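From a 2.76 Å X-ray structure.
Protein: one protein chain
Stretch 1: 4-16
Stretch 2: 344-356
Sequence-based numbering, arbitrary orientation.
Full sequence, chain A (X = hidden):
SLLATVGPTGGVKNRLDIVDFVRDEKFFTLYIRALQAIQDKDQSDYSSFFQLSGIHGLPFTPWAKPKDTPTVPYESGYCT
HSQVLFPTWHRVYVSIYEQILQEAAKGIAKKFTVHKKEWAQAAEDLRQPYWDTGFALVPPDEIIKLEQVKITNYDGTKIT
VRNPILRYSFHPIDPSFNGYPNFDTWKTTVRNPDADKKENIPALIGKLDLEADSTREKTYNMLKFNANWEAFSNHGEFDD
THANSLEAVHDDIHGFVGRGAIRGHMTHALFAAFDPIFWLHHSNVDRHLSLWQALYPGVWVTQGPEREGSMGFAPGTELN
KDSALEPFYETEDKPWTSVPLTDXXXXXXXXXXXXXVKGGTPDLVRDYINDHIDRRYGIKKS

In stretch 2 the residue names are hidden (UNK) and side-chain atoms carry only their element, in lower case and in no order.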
# COMPACT_ATOMS: atom_id res chain seq x y z
N ALA A 4 4.00 -18.15 -2.25
CA ALA A 4 5.11 -17.27 -2.62
C ALA A 4 4.61 -15.98 -3.27
O ALA A 4 3.62 -15.99 -4.00
CB ALA A 4 6.07 -17.99 -3.56
N THR A 5 5.30 -14.88 -3.00
CA THR A 5 4.94 -13.59 -3.58
C THR A 5 5.62 -13.39 -4.93
O THR A 5 6.74 -12.88 -5.00
CB THR A 5 5.31 -12.42 -2.64
OG1 THR A 5 4.60 -12.55 -1.40
CG2 THR A 5 4.96 -11.09 -3.28
N VAL A 6 4.93 -13.79 -5.99
CA VAL A 6 5.49 -13.72 -7.34
C VAL A 6 4.97 -12.53 -8.12
O VAL A 6 5.46 -12.22 -9.21
CB VAL A 6 5.19 -15.01 -8.13
CG1 VAL A 6 5.95 -16.19 -7.53
CG2 VAL A 6 3.69 -15.28 -8.14
N GLY A 7 3.96 -11.85 -7.57
CA GLY A 7 3.38 -10.70 -8.22
C GLY A 7 2.28 -11.08 -9.19
O GLY A 7 2.03 -12.26 -9.41
N PRO A 8 1.63 -10.07 -9.79
CA PRO A 8 0.52 -10.29 -10.72
C PRO A 8 0.97 -10.94 -12.03
O PRO A 8 2.15 -11.24 -12.19
CB PRO A 8 -0.01 -8.88 -10.97
CG PRO A 8 1.17 -8.00 -10.75
CD PRO A 8 1.94 -8.64 -9.64
N THR A 9 0.03 -11.14 -12.95
CA THR A 9 0.34 -11.76 -14.23
C THR A 9 -0.13 -10.88 -15.38
O THR A 9 -0.89 -9.93 -15.18
CB THR A 9 -0.30 -13.15 -14.36
OG1 THR A 9 0.20 -13.80 -15.53
CG2 THR A 9 -1.81 -13.03 -14.47
N GLY A 10 0.33 -11.19 -16.59
CA GLY A 10 -0.09 -10.47 -17.78
C GLY A 10 0.89 -9.41 -18.23
O GLY A 10 0.49 -8.40 -18.81
N GLY A 11 2.17 -9.63 -17.96
CA GLY A 11 3.21 -8.70 -18.36
C GLY A 11 3.31 -7.50 -17.43
O GLY A 11 2.68 -7.47 -16.38
N VAL A 12 4.10 -6.51 -17.83
CA VAL A 12 4.29 -5.32 -17.01
C VAL A 12 3.24 -4.25 -17.33
O VAL A 12 3.31 -3.59 -18.37
CB VAL A 12 5.69 -4.72 -17.20
CG1 VAL A 12 5.80 -3.38 -16.48
CG2 VAL A 12 6.75 -5.68 -16.71
N LYS A 13 2.29 -4.08 -16.42
CA LYS A 13 1.25 -3.06 -16.57
C LYS A 13 1.42 -1.96 -15.53
O LYS A 13 2.09 -2.15 -14.52
CB LYS A 13 -0.14 -3.69 -16.47
CG LYS A 13 -0.49 -4.61 -17.62
CD LYS A 13 -0.35 -3.89 -18.96
CE LYS A 13 -0.77 -4.79 -20.11
NZ LYS A 13 -0.01 -6.07 -20.12
N ASN A 14 0.79 -0.82 -15.79
CA ASN A 14 0.92 0.33 -14.90
C ASN A 14 -0.11 0.36 -13.78
O ASN A 14 -1.27 -0.00 -13.98
CB ASN A 14 0.83 1.63 -15.70
CG ASN A 14 2.10 1.94 -16.46
OD1 ASN A 14 3.17 1.45 -16.12
ND2 ASN A 14 1.99 2.77 -17.49
N ARG A 15 0.33 0.80 -12.61
CA ARG A 15 -0.58 1.13 -11.53
C ARG A 15 -1.09 2.55 -11.78
O ARG A 15 -0.32 3.51 -11.72
CB ARG A 15 0.12 1.03 -10.18
CG ARG A 15 0.64 -0.37 -9.86
CD ARG A 15 1.39 -0.40 -8.55
NE ARG A 15 1.78 -1.75 -8.18
CZ ARG A 15 2.53 -2.05 -7.12
NH1 ARG A 15 2.97 -1.09 -6.33
NH2 ARG A 15 2.84 -3.32 -6.87
N LEU A 16 -2.38 2.67 -12.07
CA LEU A 16 -2.94 3.95 -12.46
C LEU A 16 -3.19 4.87 -11.27
O LEU A 16 -3.31 4.41 -10.13
CB LEU A 16 -4.25 3.74 -13.22
CG LEU A 16 -4.18 2.86 -14.47
CD1 LEU A 16 -5.53 2.83 -15.17
CD2 LEU A 16 -3.10 3.36 -15.41
N UNK A 344 11.02 -3.06 -10.59
CA UNK A 344 9.62 -3.39 -10.37
C UNK A 344 9.07 -4.29 -11.47
O UNK A 344 7.99 -4.87 -11.32
o UNK A 344 8.73 -1.45 -11.55
c UNK A 344 8.74 -2.12 -10.28
c UNK A 344 9.28 -1.17 -9.21
N UNK A 345 9.81 -4.41 -12.56
CA UNK A 345 9.39 -5.25 -13.68
C UNK A 345 9.35 -6.72 -13.27
O UNK A 345 8.62 -7.52 -13.86
c UNK A 345 10.31 -5.05 -14.87
N UNK A 346 10.14 -7.07 -12.27
CA UNK A 346 10.17 -8.44 -11.75
C UNK A 346 8.84 -8.81 -11.11
O UNK A 346 8.53 -9.99 -10.93
c UNK A 346 13.18 -8.71 -12.41
c UNK A 346 12.54 -9.39 -11.21
c UNK A 346 13.54 -9.54 -10.07
c UNK A 346 11.30 -8.61 -10.74
N UNK A 347 8.06 -7.79 -10.77
CA UNK A 347 6.76 -7.99 -10.16
C UNK A 347 5.65 -7.56 -11.10
O UNK A 347 4.51 -7.36 -10.69
c UNK A 347 6.68 -7.23 -8.83
c UNK A 347 7.26 -9.06 -7.22
c UNK A 347 7.67 -7.70 -7.77
c UNK A 347 7.80 -6.68 -6.65
N UNK A 348 6.00 -7.42 -12.38
CA UNK A 348 5.03 -7.13 -13.43
C UNK A 348 4.22 -5.86 -13.22
O UNK A 348 3.02 -5.83 -13.50
o UNK A 348 5.55 -9.09 -15.31
c UNK A 348 4.07 -8.32 -13.59
n UNK A 348 3.61 -10.19 -15.05
c UNK A 348 4.47 -9.24 -14.73
N UNK A 349 4.87 -4.80 -12.74
CA UNK A 349 4.19 -3.53 -12.60
C UNK A 349 5.12 -2.35 -12.85
O UNK A 349 6.34 -2.50 -12.95
o UNK A 349 7.13 -2.15 -6.99
c UNK A 349 4.51 -3.08 -10.09
c UNK A 349 6.26 -2.46 -8.02
c UNK A 349 5.20 -4.08 -9.41
c UNK A 349 5.59 -1.45 -8.67
c UNK A 349 6.07 -3.78 -8.38
c UNK A 349 4.72 -1.76 -9.70
c UNK A 349 3.55 -3.41 -11.21
N UNK A 350 4.53 -1.16 -12.95
CA UNK A 350 5.27 0.07 -13.17
C UNK A 350 4.33 1.26 -13.01
O UNK A 350 3.15 1.09 -12.70
c UNK A 350 5.92 0.08 -14.55
o UNK A 350 6.61 1.29 -14.79
N UNK A 351 4.85 2.46 -13.22
CA UNK A 351 4.05 3.67 -13.06
C UNK A 351 4.04 4.50 -14.34
O UNK A 351 5.03 4.54 -15.07
c UNK A 351 4.55 4.49 -11.88
c UNK A 351 3.35 2.98 -8.61
c UNK A 351 3.38 3.69 -9.80
c UNK A 351 5.62 2.31 -8.96
c UNK A 351 4.53 3.73 -10.58
c UNK A 351 4.47 2.30 -8.20
o UNK A 351 4.44 1.59 -7.01
c UNK A 351 5.64 3.02 -10.14
N UNK A 352 2.91 5.16 -14.61
CA UNK A 352 2.69 5.94 -15.83
C UNK A 352 3.61 7.16 -15.94
O UNK A 352 3.67 7.79 -17.00
c UNK A 352 0.93 6.32 -14.26
c UNK A 352 1.73 5.18 -13.73
c UNK A 352 1.23 6.38 -15.72
N UNK A 353 4.32 7.48 -14.86
CA UNK A 353 5.25 8.60 -14.85
C UNK A 353 6.42 8.36 -15.80
O UNK A 353 7.10 9.30 -16.21
c UNK A 353 4.67 8.97 -12.41
o UNK A 353 4.22 7.93 -11.89
c UNK A 353 5.78 8.84 -13.44
o UNK A 353 4.24 10.11 -12.14
N UNK A 354 6.64 7.10 -16.16
CA UNK A 354 7.80 6.72 -16.97
C UNK A 354 7.44 6.38 -18.42
O UNK A 354 8.32 5.98 -19.19
c UNK A 354 10.15 6.45 -14.67
c UNK A 354 8.22 5.31 -13.85
c UNK A 354 8.51 5.53 -16.34
c UNK A 354 9.82 6.21 -12.32
c UNK A 354 10.57 6.67 -13.38
c UNK A 354 8.64 5.53 -12.56
c UNK A 354 8.97 5.77 -14.93
N UNK A 355 6.17 6.53 -18.78
CA UNK A 355 5.69 6.07 -20.08
C UNK A 355 6.39 6.73 -21.26
O UNK A 355 6.70 6.06 -22.25
c UNK A 355 3.36 5.29 -19.40
c UNK A 355 4.17 6.31 -20.19
o UNK A 355 2.18 5.56 -19.12
o UNK A 355 3.91 4.21 -19.08
N UNK A 356 6.65 8.03 -21.17
CA UNK A 356 7.25 8.76 -22.27
C UNK A 356 8.77 8.59 -22.35
O UNK A 356 9.41 9.15 -23.24
c UNK A 356 6.91 10.25 -22.17
n UNK A 356 1.92 9.99 -22.64
c UNK A 356 4.41 10.03 -22.43
c UNK A 356 3.20 10.46 -23.25
c UNK A 356 5.69 10.66 -22.98

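Position 344 carries three side-chain atoms, a carbon bearing one oxygen and one carbon, and touches nothing on stretch 1; this is Thr344. A single carbon at 345 lies 4.1 Å from Val12 CG2, a small apolar contact: Ala345. Four carbons forked at the second mark 346, whose CA-to-CB bond points away from stretch 1: Leu346. The same pattern recurs at 347, where one terminal carbon comes within 4.1 Å of Val6 O, while the backbone O of 347 lies 3.1 Å from Pro8 CD: Leu347.

At 348 the second of two carbons bears one oxygen and one nitrogen, an amide. Its nitrogen gives a weak hydrogen bond to Pro8 O at 3.4 Å, and its amide carbon is 3.0 Å from Gly11 O. This is Asn348, and its positive phi of 58° is one that asparagine tolerates well.

Position 349 has one carbon leading to a six-carbon ring that bears an oxygen. The guanidinium of Arg15 lies flat on this ring, with centres 3.5 Å apart and planes at 7°, so the charge sits over the aromatic face. The residue is Tyr349. At 350 a carbon followed by an oxygen gives Ser350; its CB is 3.5 Å from Asn14 OD1.

One carbon, then a six-carbon ring bearing an oxygen, occupies 351. Although its CA-to-CB bond points away, the oxygen borne by the ring accepts a weak hydrogen bond from Arg15 NH1 at 3.1 Å: Tyr351. Three carbons closing onto the backbone nitrogen identify 352, one of them 3.3 Å from Arg15 O: Pro352. Position 353 has two side-chain carbons, the second carrying two oxygens, and does not reach stretch 1: Asp353. One carbon, then a six-carbon ring with no further atom, at 354, likewise out of contact, is Phe354. At 355 there are again two side-chain carbons, the second carrying two oxygens, and this carboxylate accepts a hydrogen bond from Asn14 ND2, 2.9 Å from one oxygen: Asp355. Four carbons in a row ending in nitrogen, remote from stretch 1, make Lys356.

The contact buries 834 Å² and is built on a short parallel pairing of Lys13 with Tyr349 and Asn14 with Ser350. Its firmest backbone link is Arg15 N to Ser350 O, 2.8 Å; Lys13 N to Asn348 O (3.5 Å) and Ser350 N to Lys13 O (3.1 Å) are weak. Side chains reinforce it: Asn14 reaches Asp355 beyond the paired strands, Arg15 stacks on Tyr349 and also meets Tyr351, and Asn348 packs against residues Pro8 to Gly11.

Stretch 2, residues 344-356: TALLNYSYPDFDK
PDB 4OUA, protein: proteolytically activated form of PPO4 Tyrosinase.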